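Local coordinates for protein alpha-1,6-mannanase (Bacteroides thetaiotaomicron, PDB 4V1S) that probably hydrolyses alpha-1,6-mannosidic linkages in mannans, as a family 76 glycoside hydrolase of a bacterial gut symbiont, at residues S79-I85 with N112-Y116. Numbering follows the deposited sequence.
Sequences SFIWGNI and NFDNY
Ile81 supplies the apolar centre, its t,t side chain set in the angle between the Phe113 and Tyr116 rings: CG1 lies 3.7 Å from Phe113 CE2 and also over one face of the Tyr116 ring, while CB approaches Tyr116 CD2 at 3.9 Å. Ile81 and Tyr116 have the closest CA atoms, 7.3 Å apart. One turn on, Ile85 CG1 meets Phe113 CZ at 3.7 Å, and the edge of the Phe113 ring (chi1 -92°) abuts the helix backbone, with CE1 3.4 Å from Asn84 O. Helix 142-159 packs on this cluster through Trp147 and Thr148. Segment 79-85 enters extended at Ser79 and Phe80 (psi 145° and 159°) and turns helical from Ile81; 112-116 leads from helix 99-114 toward strand 117-121, with Tyr116 at phi/psi -94°/-6°. The contact thus joins the start of one helix to the end of the next in a helical hairpin, 81-97 with 99-114, the repeating unit of the (alpha/alpha)6 barrel of GH76 enzymes. Tyr116 (chi1 m) carries its hydroxyl to the turn that leads into helix 81-97, where OH donates a 2.7 Å hydrogen bond to Ser79 O. Asn84 (chi1 m) folds back, ND2 donating to Ser79 OG at 2.9 Å; that OG is also hydrogen-bonded to Tyr69 O. At the polar edge two waters each donate to Asn84 OD1 (2.8 and 2.9 Å) and accept from Asn112 ND2 (both 3.0 Å), the first also donating to Tyr116 OH at 2.9 Å. Asn112 OD1 is hydrogen-bonded to Ser68 OG and accepts from Asn115 ND2 at 3.0 Å.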
loop_
_atom_site.group_PDB
_atom_site.type_symbol
_atom_site.label_atom_id
_atom_site.label_comp_id
_atom_site.label_asym_id
_atom_site.label_seq_id
_atom_site.Cartn_x
_atom_site.Cartn_y
_atom_site.Cartn_z
ATOM N N SER A 79 10.716 8.866 11.351
ATOM C CA SER A 79 10.107 7.677 10.763
ATOM C C SER A 79 10.695 7.284 9.417
ATOM O O SER A 79 11.091 8.125 8.592
ATOM C CB SER A 79 8.615 7.901 10.584
ATOM O OG SER A 79 8.335 9.044 9.775
ATOM N N PHE A 80 10.756 5.976 9.195
ATOM C CA PHE A 80 10.957 5.449 7.870
ATOM C C PHE A 80 9.794 5.875 6.990
ATOM O O PHE A 80 8.726 6.234 7.468
ATOM C CB PHE A 80 11.054 3.936 7.900
ATOM C CG PHE A 80 12.252 3.416 8.655
ATOM C CD1 PHE A 80 13.523 3.549 8.140
ATOM C CD2 PHE A 80 12.102 2.772 9.876
ATOM C CE1 PHE A 80 14.627 3.095 8.821
ATOM C CE2 PHE A 80 13.205 2.288 10.556
ATOM C CZ PHE A 80 14.470 2.451 10.019
ATOM N N ILE A 81 10.017 5.855 5.685
ATOM C CA ILE A 81 9.030 6.390 4.764
ATOM C C ILE A 81 7.677 5.647 4.855
ATOM O O ILE A 81 6.591 6.264 4.699
ATOM C CB ILE A 81 9.596 6.437 3.323
ATOM C CG1 ILE A 81 8.763 7.350 2.446
ATOM C CG2 ILE A 81 9.704 5.043 2.710
ATOM C CD1 ILE A 81 9.375 7.580 1.079
ATOM N N TRP A 82 7.730 4.339 5.124
ATOM C CA TRP A 82 6.520 3.486 4.968
ATOM C C TRP A 82 5.284 4.029 5.715
ATOM O O TRP A 82 4.219 4.140 5.148
ATOM C CB TRP A 82 6.857 2.072 5.459
ATOM C CG TRP A 82 5.898 1.015 5.084
ATOM C CD1 TRP A 82 4.684 1.146 4.498
ATOM C CD2 TRP A 82 6.078 -0.366 5.347
ATOM N NE1 TRP A 82 4.098 -0.098 4.332
ATOM C CE2 TRP A 82 4.936 -1.044 4.857
ATOM C CE3 TRP A 82 7.092 -1.106 5.961
ATOM C CZ2 TRP A 82 4.786 -2.411 4.963
ATOM C CZ3 TRP A 82 6.957 -2.481 6.023
ATOM C CH2 TRP A 82 5.806 -3.112 5.553
ATOM N N GLY A 83 5.422 4.351 7.007
ATOM C CA GLY A 83 4.258 4.804 7.775
ATOM C C GLY A 83 3.660 6.078 7.234
ATOM O O GLY A 83 2.469 6.291 7.329
ATOM N N ASN A 84 4.514 6.930 6.649
ATOM C CA ASN A 84 4.058 8.139 6.015
ATOM C C ASN A 84 3.279 7.894 4.747
ATOM O O ASN A 84 2.444 8.717 4.358
ATOM C CB ASN A 84 5.257 9.049 5.661
ATOM C CG ASN A 84 6.020 9.480 6.892
ATOM O OD1 ASN A 84 5.642 10.425 7.578
ATOM N ND2 ASN A 84 7.039 8.733 7.226
ATOM N N ILE A 85 3.540 6.764 4.087
ATOM C CA ILE A 85 2.783 6.412 2.865
ATOM C C ILE A 85 1.327 6.157 3.205
ATOM O O ILE A 85 0.410 6.552 2.465
ATOM C CB ILE A 85 3.436 5.208 2.146
ATOM C CG1 ILE A 85 4.901 5.553 1.760
ATOM C CG2 ILE A 85 2.639 4.781 0.932
ATOM C CD1 ILE A 85 5.663 4.378 1.170
ATOM N N ASN A 112 6.354 16.978 3.133
ATOM C CA ASN A 112 7.165 16.136 3.994
ATOM C C ASN A 112 7.892 15.027 3.199
ATOM O O ASN A 112 9.045 14.715 3.492
ATOM C CB ASN A 112 6.326 15.529 5.107
ATOM C CG ASN A 112 7.177 14.810 6.140
ATOM O OD1 ASN A 112 8.181 15.346 6.601
ATOM N ND2 ASN A 112 6.839 13.557 6.419
ATOM N N PHE A 113 7.195 14.430 2.248
ATOM C CA PHE A 113 7.782 13.447 1.372
ATOM C C PHE A 113 8.989 14.032 0.632
ATOM O O PHE A 113 9.959 13.316 0.391
ATOM C CB PHE A 113 6.773 12.858 0.358
ATOM C CG PHE A 113 6.109 11.614 0.857
ATOM C CD1 PHE A 113 5.090 11.686 1.828
ATOM C CD2 PHE A 113 6.534 10.365 0.445
ATOM C CE1 PHE A 113 4.531 10.533 2.350
ATOM C CE2 PHE A 113 5.973 9.195 0.983
ATOM C CZ PHE A 113 4.964 9.270 1.919
ATOM N N ASP A 114 8.964 15.332 0.331
ATOM C CA ASP A 114 10.145 15.958 -0.297
ATOM C C ASP A 114 11.434 15.784 0.592
ATOM O O ASP A 114 12.552 15.745 0.076
ATOM C CB ASP A 114 9.882 17.442 -0.589
ATOM C CG ASP A 114 9.098 17.707 -1.914
ATOM O OD1 ASP A 114 8.965 16.819 -2.833
ATOM O OD2 ASP A 114 8.637 18.886 -2.023
ATOM N N ASN A 115 11.253 15.672 1.913
ATOM C CA ASN A 115 12.384 15.428 2.817
ATOM C C ASN A 115 13.039 14.106 2.541
ATOM O O ASN A 115 14.203 13.931 2.875
ATOM C CB ASN A 115 11.990 15.490 4.262
ATOM C CG ASN A 115 11.563 16.880 4.679
ATOM O OD1 ASN A 115 12.210 17.871 4.349
ATOM N ND2 ASN A 115 10.478 16.957 5.429
ATOM N N TYR A 116 12.280 13.155 2.002
ATOM C CA TYR A 116 12.791 11.824 1.661
ATOM C C TYR A 116 13.259 11.684 0.207
ATOM O O TYR A 116 13.746 10.618 -0.191
ATOM C CB TYR A 116 11.713 10.776 1.936
ATOM C CG TYR A 116 11.271 10.649 3.391
ATOM C CD1 TYR A 116 10.444 11.585 3.982
ATOM C CD2 TYR A 116 11.694 9.599 4.177
ATOM C CE1 TYR A 116 10.013 11.458 5.276
ATOM C CE2 TYR A 116 11.242 9.457 5.479
ATOM C CZ TYR A 116 10.463 10.411 6.046
ATOM O OH TYR A 116 10.072 10.272 7.356
HETATM O O HOH W 1 7.900 11.751 8.581
HETATM O O HOH W 2 4.164 12.358 6.081
#